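Local structure of BH0236 protein (Bacillus halodurans, 5T7A) at residues Ala57-Val62 with Thr101-Gly106. The protein probably binds beta-1,3-glucan, as a family 56 carbohydrate-binding module associated with hydrolysis of that polysaccharide. Residues are numbered along the deposited sequence; the frame is centred on the assembly and turned at random. Where two conformers were deposited one is given.
Sequences ARYVDV and TYEKLG. With EDO (1,2-ethanediol), chain D; EDO (1,2-ethanediol), chain C.
Asp61 and Thr101 form a hydrogen-bonded pair between neighbouring strands of this all-beta carbohydrate-binding module; strands 60-62 and 101-103 run antiparallel, their N-to-C directions 177° apart. Both amides are satisfied: Asp61 N donates to Thr101 O at 2.8 Å, and Thr101 N returns a bond to Asp61 O. Val60 and Tyr102 make the adjoining non-hydrogen-bonded pair, with Val60 CG2 packed 4.0 Å from Tyr102 CB. The next backbone bond, Glu103 N to Tyr59 O, is nearly straight and carries the pairing to the strand end.

There the buried carboxylate of Glu103 takes over, OE1 having one donor and OE2 two. With CG anti to the backbone N (chi1 -173°) and a bend at chi2, the chain delivers OE1 to Arg58 N at 2.8 Å. The planes of the Arg58 guanidinium and the Glu103 carboxylate are 78° apart.

Glu103 CB rests over one face of the Tyr59 ring, 3.7 Å from the centroid, a CH-pi contact. Outside the segments, Tyr59 OH hydrogen-bonds to Gln108 OE1, and Asp61 OD1 forms a salt bridge with Arg75 NE. Held from both faces, the carboxylate is fixed in rotation and probably favoured as the anion: Glu103 OE2 accepts from Arg58 NE at 2.8 Å, in a salt bridge, and from Gly106 N across the opposite face of its plane.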
loop_
_atom_site.group_PDB
_atom_site.type_symbol
_atom_site.label_atom_id
_atom_site.label_comp_id
_atom_site.label_asym_id
_atom_site.label_seq_id
_atom_site.Cartn_x
_atom_site.Cartn_y
_atom_site.Cartn_z
ATOM N N ALA A 57 9.030 10.465 -4.598
ATOM C CA ALA A 57 9.352 9.250 -5.365
ATOM C C ALA A 57 8.948 9.456 -6.862
ATOM O O ALA A 57 7.919 10.009 -7.150
ATOM C CB ALA A 57 8.563 8.097 -4.782
ATOM N N ARG A 58 9.775 8.939 -7.774
ATOM C CA ARG A 58 9.413 8.978 -9.185
ATOM C C ARG A 58 8.255 7.990 -9.447
ATOM O O ARG A 58 7.391 8.222 -10.332
ATOM C CB ARG A 58 10.583 8.643 -10.046
ATOM C CG ARG A 58 11.652 9.735 -10.097
ATOM C CD ARG A 58 12.721 9.377 -11.136
ATOM N NE ARG A 58 13.633 8.331 -10.696
ATOM C CZ ARG A 58 13.932 7.252 -11.403
ATOM N NH1 ARG A 58 13.334 7.020 -12.593
ATOM N NH2 ARG A 58 14.768 6.412 -10.926
ATOM N N TYR A 59 8.192 6.933 -8.660
ATOM C CA TYR A 59 7.159 5.906 -8.790
ATOM C C TYR A 59 7.116 5.073 -7.524
ATOM O O TYR A 59 8.124 4.971 -6.798
ATOM C CB TYR A 59 7.443 4.969 -9.965
ATOM C CG TYR A 59 8.745 4.233 -9.946
ATOM C CD1 TYR A 59 8.888 3.018 -9.312
ATOM C CD2 TYR A 59 9.881 4.768 -10.537
ATOM C CE1 TYR A 59 10.117 2.358 -9.277
ATOM C CE2 TYR A 59 11.116 4.081 -10.539
ATOM C CZ TYR A 59 11.232 2.900 -9.915
ATOM O OH TYR A 59 12.454 2.247 -9.866
ATOM N N VAL A 60 5.942 4.497 -7.290
ATOM C CA VAL A 60 5.810 3.460 -6.209
ATOM C C VAL A 60 4.882 2.382 -6.755
ATOM O O VAL A 60 3.828 2.688 -7.278
ATOM C CB VAL A 60 5.167 4.071 -4.949
ATOM C CG1 VAL A 60 5.076 3.025 -3.896
ATOM C CG2 VAL A 60 5.992 5.238 -4.453
ATOM N N ASP A 61 5.328 1.126 -6.659
ATOM C CA ASP A 61 4.513 -0.057 -6.931
ATOM C C ASP A 61 4.055 -0.699 -5.623
ATOM O O ASP A 61 4.777 -0.664 -4.619
ATOM C CB ASP A 61 5.279 -1.089 -7.684
ATOM C CG ASP A 61 5.704 -0.623 -9.078
ATOM O OD1 ASP A 61 5.059 0.258 -9.638
ATOM O OD2 ASP A 61 6.727 -1.145 -9.590
ATOM N N VAL A 62 2.841 -1.259 -5.649
ATOM C CA VAL A 62 2.365 -2.073 -4.574
ATOM C C VAL A 62 2.206 -3.504 -5.011
ATOM O O VAL A 62 1.819 -3.765 -6.170
ATOM C CB VAL A 62 1.054 -1.501 -3.974
ATOM C CG1 VAL A 62 -0.101 -1.487 -4.972
ATOM C CG2 VAL A 62 0.677 -2.229 -2.710
ATOM N N THR A 101 7.406 -1.307 -3.562
ATOM C CA THR A 101 8.704 -1.017 -4.154
ATOM C C THR A 101 8.632 0.476 -4.490
ATOM O O THR A 101 7.781 0.870 -5.287
ATOM C CB THR A 101 8.988 -1.909 -5.385
ATOM O OG1 THR A 101 9.082 -3.283 -4.989
ATOM C CG2 THR A 101 10.289 -1.484 -6.051
ATOM N N TYR A 102 9.542 1.256 -3.907
ATOM C CA TYR A 102 9.532 2.687 -4.065
ATOM C C TYR A 102 10.856 3.216 -4.524
ATOM O O TYR A 102 11.900 2.755 -4.147
ATOM C CB TYR A 102 9.163 3.392 -2.759
ATOM C CG TYR A 102 10.033 3.148 -1.605
ATOM C CD1 TYR A 102 9.899 2.032 -0.800
ATOM C CD2 TYR A 102 10.995 4.126 -1.230
ATOM C CE1 TYR A 102 10.737 1.864 0.306
ATOM C CE2 TYR A 102 11.803 3.959 -0.140
ATOM C CZ TYR A 102 11.673 2.841 0.661
ATOM O OH TYR A 102 12.475 2.651 1.747
ATOM N N GLU A 103 10.781 4.215 -5.375
ATOM C CA GLU A 103 11.998 4.864 -5.863
ATOM C C GLU A 103 12.379 5.968 -4.834
ATOM O O GLU A 103 11.508 6.636 -4.218
ATOM C CB GLU A 103 11.696 5.467 -7.195
ATOM C CG GLU A 103 12.902 6.037 -7.930
ATOM C CD GLU A 103 13.167 7.485 -7.635
ATOM O OE1 GLU A 103 12.345 8.205 -7.019
ATOM O OE2 GLU A 103 14.279 7.934 -8.049
ATOM N N LYS A 104 13.666 6.191 -4.658
ATOM C CA LYS A 104 14.124 7.305 -3.816
ATOM C C LYS A 104 15.484 7.756 -4.327
ATOM O O LYS A 104 16.456 7.072 -4.136
ATOM C CB LYS A 104 14.248 6.883 -2.339
ATOM C CG LYS A 104 14.729 8.010 -1.395
ATOM C CD LYS A 104 14.695 7.673 0.093
ATOM C CE LYS A 104 15.873 6.768 0.456
ATOM N NZ LYS A 104 16.392 6.972 1.820
ATOM N N LEU A 105 15.528 8.905 -4.980
ATOM C CA LEU A 105 16.842 9.526 -5.364
ATOM C C LEU A 105 17.662 8.613 -6.314
ATOM O O LEU A 105 18.894 8.632 -6.284
ATOM C CB LEU A 105 17.657 9.911 -4.122
ATOM C CG LEU A 105 16.932 10.931 -3.255
ATOM C CD1 LEU A 105 17.702 11.142 -1.956
ATOM C CD2 LEU A 105 16.612 12.233 -3.952
ATOM N N GLY A 106 16.945 7.833 -7.123
ATOM C CA GLY A 106 17.490 7.056 -8.236
ATOM C C GLY A 106 17.172 5.576 -8.140
ATOM O O GLY A 106 16.413 5.052 -8.968
HETATM C C1 EDO D . 14.727 3.161 -11.849
HETATM O O1 EDO D . 15.861 4.010 -12.209
HETATM C C2 EDO D . 14.570 3.327 -10.386
HETATM O O2 EDO D . 15.386 2.517 -9.742
HETATM C C1 EDO C . 16.813 3.202 1.566
HETATM O O1 EDO C . 16.396 4.043 2.708
HETATM C C2 EDO C . 17.892 2.295 2.083
HETATM O O2 EDO C . 19.055 3.041 2.302
#